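Local coordinates for protein NAD-dependent aldehyde dehydrogenase (Sinorhizobium meliloti, PDB 3U4J) that probably oxidises aldehydes with NAD or NADP as the electron acceptor, at residues 283-288 / 317-322; 295-300 / 326-331; 357-362 / 387-392. All coordinates share one frame; numbering follows the deposited sequence.

Contact 1 (283-288 / 317-322)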
ATOM      1  N   ALA A 283       9.660   8.538 -34.041  1.00 15.91           N
ATOM      2  CA  ALA A 283       9.587   7.129 -33.649  1.00 15.57           C
ATOM      3  C   ALA A 283      10.657   6.272 -34.355  1.00 15.64           C
ATOM      4  O   ALA A 283      11.219   6.681 -35.391  1.00 15.58           O
ATOM      5  CB  ALA A 283       8.183   6.562 -33.895  1.00 15.05           C
ATOM      6  N   ASP A 284      10.965   5.113 -33.779  1.00 14.91           N
ATOM      7  CA  ASP A 284      11.719   4.078 -34.481  1.00 15.84           C
ATOM      8  C   ASP A 284      10.751   3.509 -35.532  1.00 16.06           C
ATOM      9  O   ASP A 284       9.774   2.813 -35.211  1.00 14.96           O
ATOM     10  CB  ASP A 284      12.210   2.994 -33.510  1.00 16.34           C
ATOM     11  CG  ASP A 284      13.022   1.868 -34.202  1.00 17.86           C
ATOM     12  OD1 ASP A 284      14.116   1.537 -33.712  1.00 24.82           O
ATOM     13  OD2 ASP A 284      12.599   1.284 -35.216  1.00 16.12           O
ATOM     14  N   LEU A 285      10.994   3.846 -36.791  1.00 16.20           N
ATOM     15  CA  LEU A 285      10.041   3.546 -37.846  1.00 17.07           C
ATOM     16  C   LEU A 285       9.821   2.049 -38.089  1.00 15.96           C
ATOM     17  O   LEU A 285       8.682   1.625 -38.267  1.00 15.81           O
ATOM     18  CB  LEU A 285      10.469   4.205 -39.148  1.00 18.68           C
ATOM     19  CG  LEU A 285       9.316   4.551 -40.091  1.00 22.40           C
ATOM     20  CD1 LEU A 285       8.503   5.708 -39.492  1.00 26.99           C
ATOM     21  CD2 LEU A 285       9.874   4.964 -41.441  1.00 25.67           C
ATOM     22  N   ASP A 286      10.889   1.258 -38.096  1.00 15.03           N
ATOM     23  CA  ASP A 286      10.735  -0.188 -38.330  1.00 15.78           C
ATOM     24  C   ASP A 286       9.937  -0.831 -37.203  1.00 14.29           C
ATOM     25  O   ASP A 286       9.083  -1.685 -37.452  1.00 13.94           O
ATOM     26  CB  ASP A 286      12.094  -0.895 -38.512  1.00 16.53           C
ATOM     27  CG  ASP A 286      12.816  -0.466 -39.812  1.00 20.91           C
ATOM     28  OD1 ASP A 286      14.073  -0.404 -39.827  1.00 24.47           O
ATOM     29  OD2 ASP A 286      12.112  -0.164 -40.801  1.00 22.75           O
ATOM     30  N   ALA A 287      10.227  -0.422 -35.968  1.00 12.80           N
ATOM     31  CA  ALA A 287       9.509  -0.946 -34.808  1.00 11.96           C
ATOM     32  C   ALA A 287       8.036  -0.519 -34.808  1.00 11.31           C
ATOM     33  O   ALA A 287       7.142  -1.332 -34.549  1.00 10.00           O
ATOM     34  CB  ALA A 287      10.200  -0.519 -33.528  1.00 11.78           C
ATOM     35  N   ALA A 288       7.795   0.762 -35.085  1.00 11.42           N
ATOM     36  CA  ALA A 288       6.453   1.316 -35.146  1.00 10.98           C
ATOM     37  C   ALA A 288       5.632   0.614 -36.229  1.00 11.64           C
ATOM     38  O   ALA A 288       4.481   0.250 -35.999  1.00 11.51           O
ATOM     39  CB  ALA A 288       6.486   2.833 -35.361  1.00 10.51           C
ATOM     40  N   ARG A 317       4.333   9.824 -42.510  1.00 18.63           N
ATOM     41  CA  ARG A 317       3.215   9.077 -43.027  1.00 18.26           C
ATOM     42  C   ARG A 317       3.651   8.124 -44.126  1.00 17.99           C
ATOM     43  O   ARG A 317       3.358   6.950 -44.039  1.00 17.21           O
ATOM     44  CB  ARG A 317       2.107  10.013 -43.528  1.00 19.03           C
ATOM     45  CG  ARG A 317       0.814   9.296 -43.961  1.00 20.31           C
ATOM     46  CD  ARG A 317       0.766   9.074 -45.465  1.00 24.81           C
ATOM     47  NE  ARG A 317      -0.499   8.474 -45.896  1.00 28.42           N
ATOM     48  CZ  ARG A 317      -0.644   7.696 -46.972  1.00 29.07           C
ATOM     49  NH1 ARG A 317       0.395   7.402 -47.745  1.00 30.78           N
ATOM     50  NH2 ARG A 317      -1.841   7.211 -47.281  1.00 28.93           N
ATOM     51  N   ASP A 318       4.363   8.623 -45.144  1.00 17.89           N
ATOM     52  CA  ASP A 318       4.690   7.790 -46.304  1.00 17.86           C
ATOM     53  C   ASP A 318       5.705   6.717 -45.947  1.00 16.85           C
ATOM     54  O   ASP A 318       5.573   5.570 -46.372  1.00 16.18           O
ATOM     55  CB  ASP A 318       5.194   8.644 -47.480  1.00 19.10           C
ATOM     56  CG  ASP A 318       4.102   9.515 -48.083  1.00 21.33           C
ATOM     57  OD1 ASP A 318       2.927   9.106 -48.092  1.00 23.49           O
ATOM     58  OD2 ASP A 318       4.422  10.621 -48.556  1.00 25.38           O
ATOM     59  N   ALA A 319       6.706   7.065 -45.139  1.00 15.83           N
ATOM     60  CA  ALA A 319       7.712   6.076 -44.781  1.00 16.04           C
ATOM     61  C   ALA A 319       7.102   4.939 -43.946  1.00 15.73           C
ATOM     62  O   ALA A 319       7.498   3.772 -44.087  1.00 15.76           O
ATOM     63  CB  ALA A 319       8.892   6.720 -44.057  1.00 16.95           C
ATOM     64  N   LEU A 320       6.123   5.281 -43.107  1.00 14.79           N
ATOM     65  CA  LEU A 320       5.521   4.295 -42.205  1.00 14.61           C
ATOM     66  C   LEU A 320       4.590   3.393 -43.011  1.00 14.40           C
ATOM     67  O   LEU A 320       4.664   2.185 -42.884  1.00 13.38           O
ATOM     68  CB  LEU A 320       4.758   4.962 -41.050  1.00 13.74           C
ATOM     69  CG  LEU A 320       4.187   4.012 -39.986  1.00 14.14           C
ATOM     70  CD1 LEU A 320       5.313   3.529 -39.037  1.00 16.54           C
ATOM     71  CD2 LEU A 320       3.134   4.730 -39.188  1.00 13.21           C
HETATM   72  N   MSE A 321       3.745   3.996 -43.842  1.00 15.28           N
HETATM   73  CA  MSE A 321       2.821   3.262 -44.725  1.00 17.37           C
HETATM   74  C   MSE A 321       3.535   2.249 -45.620  1.00 17.70           C
HETATM   75  O   MSE A 321       3.104   1.109 -45.733  1.00 16.54           O
HETATM   76  CB  MSE A 321       1.997   4.245 -45.575  1.00 18.51           C
HETATM   77  CG  MSE A 321       0.814   3.622 -46.306  1.00 23.92           C
HETATM   78 SE   MSE A 321      -0.428   2.646 -45.061  1.00 42.20          SE
HETATM   79  CE  MSE A 321      -1.337   4.187 -44.266  1.00 35.34           C
ATOM     80  N   GLU A 322       4.635   2.671 -46.246  1.00 18.70           N
ATOM     81  CA  GLU A 322       5.462   1.784 -47.092  1.00 20.25           C
ATOM     82  C   GLU A 322       5.936   0.531 -46.319  1.00 19.18           C
ATOM     83  O   GLU A 322       5.921  -0.589 -46.836  1.00 18.80           O
ATOM     84  CB  GLU A 322       6.660   2.599 -47.611  1.00 21.51           C
ATOM     85  CG  GLU A 322       7.410   2.057 -48.798  1.00 27.94           C
ATOM     86  CD  GLU A 322       8.497   3.053 -49.264  1.00 36.56           C
ATOM     87  OE1 GLU A 322       8.146   4.205 -49.642  1.00 38.73           O
ATOM     88  OE2 GLU A 322       9.701   2.688 -49.238  1.00 39.67           O
TER
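The methyl ends of L285 and L320 meet where two helices, 285-297 and 317-330, start side by side on one face of an alpha/beta sheet. The first helix belongs to the beta-alpha-beta crossover that links parallel strands 275-279 and 307-313, and the second follows the latter strand. The CA atoms of L285 and L320 are 6.3 Å apart, a short spacing that lets the small A319 and A288 be touched directly, and the contact is wholly apolar. L285 divides its two methyls. CD2 of L285 presses on CB of A319 at 3.3 Å, tighter than ordinary van der Waals contact, so alanine, with a single methyl, suits this spot. CD1 of L285 meets CD1 of L320 at 3.9 Å as the two side chains cross obliquely. The same L320 CD1 also lies 3.9 Å from CB of A288, another small residue that lets the leucine reach close to the helix. L320 can do this because its CG stands anti to the backbone N (chi1 -175°), which swings the branched end across the gap.

Further out, L320 rests on L310 and V312 of strand 307-313, and A288 on W435, so sheet residues back the leucine contact. R500 of the second subunit packs against D284 and A287. D284 is the N-cap of helix 285-297: D284 OD2 accepts from A287 N at 3.0 Å, nearly straight at 165°, with the donor 37° out of the carboxylate plane.

Contact 2 (295-300 / 326-331)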
ATOM      1  N   GLY A 295      -0.797  -4.562 -34.007  1.00  9.90           N
ATOM      2  CA  GLY A 295      -1.926  -3.963 -33.293  1.00  9.46           C
ATOM      3  C   GLY A 295      -3.257  -4.215 -33.957  1.00  9.83           C
ATOM      4  O   GLY A 295      -4.267  -4.396 -33.270  1.00  9.87           O
ATOM      5  N   VAL A 296      -3.270  -4.211 -35.292  1.00  9.37           N
ATOM      6  CA  VAL A 296      -4.537  -4.348 -36.028  1.00 10.62           C
ATOM      7  C   VAL A 296      -4.822  -5.792 -36.461  1.00 10.81           C
ATOM      8  O   VAL A 296      -5.987  -6.206 -36.528  1.00 12.02           O
ATOM      9  CB  VAL A 296      -4.658  -3.332 -37.225  1.00 10.65           C
ATOM     10  CG1 VAL A 296      -3.620  -3.596 -38.299  1.00 10.59           C
ATOM     11  CG2 VAL A 296      -6.085  -3.352 -37.817  1.00 11.71           C
ATOM     12  N   TYR A 297      -3.763  -6.560 -36.710  1.00 10.32           N
ATOM     13  CA  TYR A 297      -3.920  -7.943 -37.174  1.00 10.36           C
ATOM     14  C   TYR A 297      -3.978  -9.015 -36.082  1.00 10.16           C
ATOM     15  O   TYR A 297      -4.410 -10.146 -36.337  1.00 11.00           O
ATOM     16  CB  TYR A 297      -2.814  -8.288 -38.163  1.00 10.37           C
ATOM     17  CG  TYR A 297      -2.778  -7.351 -39.354  1.00 10.56           C
ATOM     18  CD1 TYR A 297      -3.965  -6.873 -39.912  1.00 13.04           C
ATOM     19  CD2 TYR A 297      -1.557  -6.943 -39.926  1.00 11.58           C
ATOM     20  CE1 TYR A 297      -3.948  -5.993 -40.994  1.00 13.39           C
ATOM     21  CE2 TYR A 297      -1.537  -6.078 -41.042  1.00 11.80           C
ATOM     22  CZ  TYR A 297      -2.745  -5.622 -41.554  1.00 12.49           C
ATOM     23  OH  TYR A 297      -2.778  -4.783 -42.636  1.00 14.53           O
ATOM     24  N   HIS A 298      -3.511  -8.681 -34.888  1.00  9.47           N
ATOM     25  CA  HIS A 298      -3.551  -9.613 -33.778  1.00  9.73           C
ATOM     26  C   HIS A 298      -4.972 -10.136 -33.620  1.00  9.21           C
ATOM     27  O   HIS A 298      -5.931  -9.358 -33.574  1.00  9.43           O
ATOM     28  CB  HIS A 298      -3.115  -8.914 -32.490  1.00  9.71           C
ATOM     29  CG  HIS A 298      -3.235  -9.781 -31.273  1.00  8.98           C
ATOM     30  ND1 HIS A 298      -2.578 -10.982 -31.153  1.00  8.98           N
ATOM     31  CD2 HIS A 298      -3.957  -9.628 -30.134  1.00  9.69           C
ATOM     32  CE1 HIS A 298      -2.865 -11.526 -29.983  1.00  8.12           C
ATOM     33  NE2 HIS A 298      -3.711 -10.729 -29.351  1.00  9.66           N
ATOM     34  N   ASN A 299      -5.096 -11.457 -33.544  1.00  9.41           N
ATOM     35  CA  ASN A 299      -6.391 -12.103 -33.445  1.00  9.57           C
ATOM     36  C   ASN A 299      -7.331 -11.733 -34.584  1.00 10.14           C
ATOM     37  O   ASN A 299      -8.551 -11.725 -34.420  1.00 10.65           O
ATOM     38  CB  ASN A 299      -7.041 -11.789 -32.097  1.00  9.40           C
ATOM     39  CG  ASN A 299      -7.829 -12.954 -31.559  1.00  9.93           C
ATOM     40  OD1 ASN A 299      -8.979 -12.806 -31.121  1.00 11.47           O
ATOM     41  ND2 ASN A 299      -7.213 -14.113 -31.562  1.00  8.90           N
ATOM     42  N   ALA A 300      -6.754 -11.399 -35.734  1.00 10.88           N
ATOM     43  CA  ALA A 300      -7.521 -10.985 -36.906  1.00 10.11           C
ATOM     44  C   ALA A 300      -8.335  -9.710 -36.608  1.00 10.38           C
ATOM     45  O   ALA A 300      -9.404  -9.482 -37.183  1.00 10.13           O
ATOM     46  CB  ALA A 300      -8.408 -12.161 -37.441  1.00 10.18           C
ATOM     47  N   ASP A 326       4.325  -3.370 -46.721  1.00 16.10           N
ATOM     48  CA  ASP A 326       5.240  -4.467 -47.006  1.00 17.21           C
ATOM     49  C   ASP A 326       5.011  -5.649 -46.056  1.00 16.56           C
ATOM     50  O   ASP A 326       4.975  -6.813 -46.487  1.00 16.12           O
ATOM     51  CB  ASP A 326       6.699  -4.002 -46.955  1.00 18.05           C
ATOM     52  CG  ASP A 326       7.645  -4.999 -47.610  1.00 23.51           C
ATOM     53  OD1 ASP A 326       7.384  -5.387 -48.777  1.00 29.12           O
ATOM     54  OD2 ASP A 326       8.646  -5.401 -46.968  1.00 25.93           O
ATOM     55  N   ILE A 327       4.850  -5.360 -44.763  1.00 15.59           N
ATOM     56  CA  ILE A 327       4.546  -6.426 -43.797  1.00 14.91           C
ATOM     57  C   ILE A 327       3.192  -7.050 -44.151  1.00 14.12           C
ATOM     58  O   ILE A 327       3.052  -8.273 -44.182  1.00 13.41           O
ATOM     59  CB  ILE A 327       4.587  -5.920 -42.316  1.00 15.11           C
ATOM     60  CG1 ILE A 327       6.038  -5.585 -41.914  1.00 14.99           C
ATOM     61  CG2 ILE A 327       4.043  -6.968 -41.374  1.00 14.79           C
ATOM     62  CD1 ILE A 327       6.188  -4.621 -40.695  1.00 14.86           C
ATOM     63  N   SER A 328       2.229  -6.207 -44.486  1.00 13.52           N
ATOM     64  CA  SER A 328       0.874  -6.670 -44.665  1.00 15.02           C
ATOM     65  C   SER A 328       0.735  -7.599 -45.883  1.00 15.57           C
ATOM     66  O   SER A 328      -0.092  -8.515 -45.873  1.00 15.41           O
ATOM     67  CB  SER A 328      -0.116  -5.490 -44.697  1.00 14.63           C
ATOM     68  OG  SER A 328       0.092  -4.638 -43.574  1.00 16.02           O
ATOM     69  N   ARG A 329       1.575  -7.380 -46.900  1.00 15.87           N
ATOM     70  CA  ARG A 329       1.579  -8.231 -48.114  1.00 17.21           C
ATOM     71  C   ARG A 329       2.176  -9.611 -47.845  1.00 16.71           C
ATOM     72  O   ARG A 329       1.884 -10.561 -48.579  1.00 17.00           O
ATOM     73  CB  ARG A 329       2.477  -7.623 -49.200  1.00 17.42           C
ATOM     74  CG  ARG A 329       2.006  -6.383 -49.810  1.00 19.74           C
ATOM     75  CD  ARG A 329       2.867  -6.109 -51.041  1.00 22.21           C
ATOM     76  NE  ARG A 329       4.172  -5.544 -50.724  1.00 22.69           N
ATOM     77  CZ  ARG A 329       4.420  -4.240 -50.745  1.00 26.09           C
ATOM     78  NH1 ARG A 329       3.458  -3.371 -51.065  1.00 27.82           N
ATOM     79  NH2 ARG A 329       5.624  -3.797 -50.455  1.00 28.24           N
ATOM     80  N   LYS A 330       3.070  -9.698 -46.862  1.00 15.91           N
ATOM     81  CA  LYS A 330       3.829 -10.923 -46.618  1.00 16.88           C
ATOM     82  C   LYS A 330       3.250 -11.764 -45.486  1.00 16.57           C
ATOM     83  O   LYS A 330       3.362 -12.985 -45.510  1.00 17.25           O
ATOM     84  CB  LYS A 330       5.288 -10.614 -46.266  1.00 16.98           C
ATOM     85  CG  LYS A 330       6.116  -9.957 -47.374  1.00 21.75           C
ATOM     86  CD  LYS A 330       7.440  -9.470 -46.760  1.00 25.66           C
ATOM     87  CE  LYS A 330       8.560  -9.390 -47.766  1.00 32.11           C
ATOM     88  NZ  LYS A 330       8.553  -8.124 -48.535  1.00 34.71           N
ATOM     89  N   VAL A 331       2.659 -11.114 -44.485  1.00 15.73           N
ATOM     90  CA  VAL A 331       2.191 -11.820 -43.284  1.00 15.16           C
ATOM     91  C   VAL A 331       1.230 -12.995 -43.566  1.00 14.27           C
ATOM     92  O   VAL A 331       0.218 -12.856 -44.281  1.00 13.72           O
ATOM     93  CB  VAL A 331       1.598 -10.834 -42.216  1.00 15.50           C
ATOM     94  CG1 VAL A 331       0.312 -10.165 -42.701  1.00 15.44           C
ATOM     95  CG2 VAL A 331       1.365 -11.579 -40.894  1.00 15.84           C
TER
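Y297 and S328, near the C-terminal ends of helices 285-297 and 317-330, come no closer than 9.0 Å between CA atoms, so side chains must bridge the two backbones. The first of these helices is the crossover of a beta-alpha-beta unit of the alpha/beta sheet, and a long aromatic residue suits the wide gap. The tyrosine's CG lies anti to its carbonyl carbon (chi1 -57°), sending the ring toward helix 317-330. There Y297 OH gives a hydrogen bond to S328 OG at 3.0 Å. S328 OG lies at the edge of the ring and in its plane, 3.3 Å from Y297 CE2. This same oxygen is also hydrogen-bonded to L324 O one turn earlier, so serine can accept from the tyrosine while holding to its own helix. Around this buried pair lie L371, which both side chains touch, P386 beside the ring, and W504 of the second subunit. A phenylalanine in place of Y297 would probably leave S328 OG without its tyrosine donor and the ring without its polar tie to helix 317-330. Elsewhere on helix 317-330, D326 OD1 accepts from two cations, K330 NZ at 3.0 Å and R329 NH2 at 2.9 Å.

Contact 3 (357-362 / 387-392)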
ATOM      1  N   SER A 357     -19.387  -5.198 -44.175  1.00 15.85           N
ATOM      2  CA  SER A 357     -20.282  -4.045 -44.151  1.00 16.54           C
ATOM      3  C   SER A 357     -19.569  -2.742 -43.755  1.00 15.79           C
ATOM      4  O   SER A 357     -19.830  -1.678 -44.316  1.00 15.78           O
ATOM      5  CB  SER A 357     -21.423  -4.302 -43.175  1.00 17.24           C
ATOM      6  OG  SER A 357     -22.398  -3.283 -43.296  1.00 22.94           O
ATOM      7  N   TYR A 358     -18.698  -2.802 -42.751  1.00 14.72           N
ATOM      8  CA  TYR A 358     -17.934  -1.633 -42.379  1.00 14.00           C
ATOM      9  C   TYR A 358     -16.938  -1.196 -43.475  1.00 13.64           C
ATOM     10  O   TYR A 358     -16.770   0.004 -43.738  1.00 12.69           O
ATOM     11  CB  TYR A 358     -17.223  -1.877 -41.037  1.00 14.12           C
ATOM     12  CG  TYR A 358     -18.104  -1.589 -39.841  1.00 15.02           C
ATOM     13  CD1 TYR A 358     -18.587  -0.299 -39.612  1.00 17.02           C
ATOM     14  CD2 TYR A 358     -18.460  -2.603 -38.931  1.00 15.91           C
ATOM     15  CE1 TYR A 358     -19.402  -0.018 -38.511  1.00 18.76           C
ATOM     16  CE2 TYR A 358     -19.257  -2.320 -37.810  1.00 15.95           C
ATOM     17  CZ  TYR A 358     -19.734  -1.024 -37.624  1.00 18.43           C
ATOM     18  OH  TYR A 358     -20.518  -0.700 -36.538  1.00 21.19           O
ATOM     19  N   VAL A 359     -16.268  -2.162 -44.095  1.00 13.70           N
ATOM     20  CA  VAL A 359     -15.345  -1.858 -45.199  1.00 14.90           C
ATOM     21  C   VAL A 359     -16.132  -1.221 -46.351  1.00 16.04           C
ATOM     22  O   VAL A 359     -15.693  -0.225 -46.930  1.00 16.54           O
ATOM     23  CB  VAL A 359     -14.560  -3.111 -45.684  1.00 14.62           C
ATOM     24  CG1 VAL A 359     -13.895  -2.847 -47.026  1.00 15.27           C
ATOM     25  CG2 VAL A 359     -13.485  -3.488 -44.648  1.00 15.22           C
ATOM     26  N   THR A 360     -17.314  -1.754 -46.660  1.00 16.61           N
ATOM     27  CA  THR A 360     -18.079  -1.130 -47.741  1.00 17.86           C
ATOM     28  C   THR A 360     -18.562   0.285 -47.361  1.00 17.74           C
ATOM     29  O   THR A 360     -18.509   1.203 -48.181  1.00 17.59           O
ATOM     30  CB  THR A 360     -19.165  -2.055 -48.438  1.00 18.41           C
ATOM     31  OG1 THR A 360     -20.501  -1.675 -48.093  1.00 22.31           O
ATOM     32  CG2 THR A 360     -18.938  -3.495 -48.213  1.00 15.73           C
ATOM     33  N   ALA A 361     -18.939   0.475 -46.100  1.00 17.44           N
ATOM     34  CA  ALA A 361     -19.226   1.822 -45.606  1.00 17.64           C
ATOM     35  C   ALA A 361     -18.027   2.775 -45.722  1.00 17.51           C
ATOM     36  O   ALA A 361     -18.193   3.949 -46.100  1.00 17.59           O
ATOM     37  CB  ALA A 361     -19.750   1.783 -44.182  1.00 17.45           C
ATOM     38  N   GLY A 362     -16.833   2.286 -45.394  1.00 16.89           N
ATOM     39  CA  GLY A 362     -15.610   3.090 -45.524  1.00 16.74           C
ATOM     40  C   GLY A 362     -15.365   3.580 -46.947  1.00 16.50           C
ATOM     41  O   GLY A 362     -15.003   4.727 -47.159  1.00 16.12           O
ATOM     42  N   THR A 387      -6.646  -5.513 -44.168  1.00 12.27           N
ATOM     43  CA  THR A 387      -7.240  -4.341 -44.799  1.00 12.52           C
ATOM     44  C   THR A 387      -6.725  -3.044 -44.199  1.00 12.88           C
ATOM     45  O   THR A 387      -6.660  -2.897 -42.966  1.00 12.61           O
ATOM     46  CB  THR A 387      -8.788  -4.412 -44.694  1.00 12.89           C
ATOM     47  OG1 THR A 387      -9.251  -5.632 -45.313  1.00 12.76           O
ATOM     48  CG2 THR A 387      -9.469  -3.169 -45.356  1.00 12.30           C
ATOM     49  N   VAL A 388      -6.356  -2.103 -45.072  1.00 12.96           N
ATOM     50  CA  VAL A 388      -5.888  -0.780 -44.649  1.00 12.35           C
ATOM     51  C   VAL A 388      -6.622   0.336 -45.413  1.00 13.51           C
ATOM     52  O   VAL A 388      -6.700   0.302 -46.646  1.00 13.47           O
ATOM     53  CB  VAL A 388      -4.376  -0.622 -44.865  1.00 11.97           C
ATOM     54  CG1 VAL A 388      -3.928   0.795 -44.479  1.00 12.52           C
ATOM     55  CG2 VAL A 388      -3.594  -1.684 -44.088  1.00 10.73           C
ATOM     56  N   PHE A 389      -7.181   1.291 -44.671  1.00 13.78           N
ATOM     57  CA  PHE A 389      -7.743   2.527 -45.238  1.00 15.00           C
ATOM     58  C   PHE A 389      -6.857   3.726 -44.921  1.00 16.19           C
ATOM     59  O   PHE A 389      -6.346   3.862 -43.793  1.00 16.45           O
ATOM     60  CB  PHE A 389      -9.123   2.819 -44.681  1.00 14.41           C
ATOM     61  CG  PHE A 389     -10.223   1.993 -45.271  1.00 13.95           C
ATOM     62  CD1 PHE A 389     -10.743   2.286 -46.548  1.00 15.60           C
ATOM     63  CD2 PHE A 389     -10.797   0.960 -44.528  1.00 13.35           C
ATOM     64  CE1 PHE A 389     -11.826   1.527 -47.092  1.00 15.01           C
ATOM     65  CE2 PHE A 389     -11.862   0.190 -45.048  1.00 14.90           C
ATOM     66  CZ  PHE A 389     -12.381   0.481 -46.349  1.00 14.06           C
ATOM     67  N   ALA A 390      -6.682   4.595 -45.912  1.00 16.94           N
ATOM     68  CA  ALA A 390      -5.969   5.844 -45.733  1.00 17.90           C
ATOM     69  C   ALA A 390      -6.964   6.975 -45.935  1.00 19.16           C
ATOM     70  O   ALA A 390      -8.074   6.749 -46.420  1.00 19.08           O
ATOM     71  CB  ALA A 390      -4.846   5.948 -46.732  1.00 18.43           C
ATOM     72  N   GLY A 391      -6.586   8.193 -45.546  1.00 19.79           N
ATOM     73  CA  GLY A 391      -7.466   9.355 -45.770  1.00 20.33           C
ATOM     74  C   GLY A 391      -8.728   9.325 -44.931  1.00 20.41           C
ATOM     75  O   GLY A 391      -9.763   9.876 -45.308  1.00 20.70           O
ATOM     76  N   VAL A 392      -8.656   8.678 -43.777  1.00 20.74           N
ATOM     77  CA  VAL A 392      -9.832   8.563 -42.935  1.00 20.43           C
ATOM     78  C   VAL A 392      -9.976   9.873 -42.141  1.00 21.70           C
ATOM     79  O   VAL A 392      -8.985  10.453 -41.691  1.00 22.62           O
ATOM     80  CB  VAL A 392      -9.787   7.312 -42.046  1.00 20.30           C
ATOM     81  CG1 VAL A 392     -11.084   7.181 -41.250  1.00 20.26           C
ATOM     82  CG2 VAL A 392      -9.561   6.055 -42.910  1.00 18.50           C
TER
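F389 and V359 pack helix 349-364 onto strand 383-390 of the mixed beta-sheet in this alpha/beta fold, the helix lying against one face of the strand. The axes of segments 357-362 and 387-390 run 25° apart in direction and approach to 10.6 Å, a spacing that an aromatic ring can span. From CB of F389, which points toward the helix, CG sets out anti to the carbonyl carbon (chi1 -77°), and the ring extends to the helix backbone. On one flank F389 CE2 lies 4.0 Å from V359 CG2; on the other F389 CE1 lies 4.1 Å from G362 C. At the tip F389 CZ packs on V359 CG1 at 3.7 Å and comes within 3.4 Å of V359 O.

Glycine suits position 362, because a CB there would point at the strand and run into F389 CZ. Valine suits 359 because its two methyls share the work: V359 CG1 takes the phenylalanine, while V359 CG2 also meets T387 CG2 tip to tip at 4.1 Å. The threonine can offer its methyl here since its OG1 is engaged with A385 O and G373 N.

L369 of strand 368-371, V407 of strand 407-413 and I398 of helix 397-400 complete the packing around F389, while V388 turns instead toward helix 317-330, so that the strand lies between helices 349-364 and 317-330.

How the contacts relate
From the N terminus, the chain runs through both sites on helix 285-297, comes back through strand 307-313, and sets out again along helix 317-330. Contact 1 closes its loop by pairing the beginnings of these helices, and contact 2 by pairing their far ends. Because segments 283-288, 295-300, 317-322 and 326-331 alternate between the two, the loops cross, and the helix pair is held at two levels about 15 Å apart between centres. Contact 3 follows in series, closing a later loop between helix 349-364 and strand 383-390. That strand joins all three: V388 touches M321 of contact 1 and Y297 of contact 2, and A390 packs on R317.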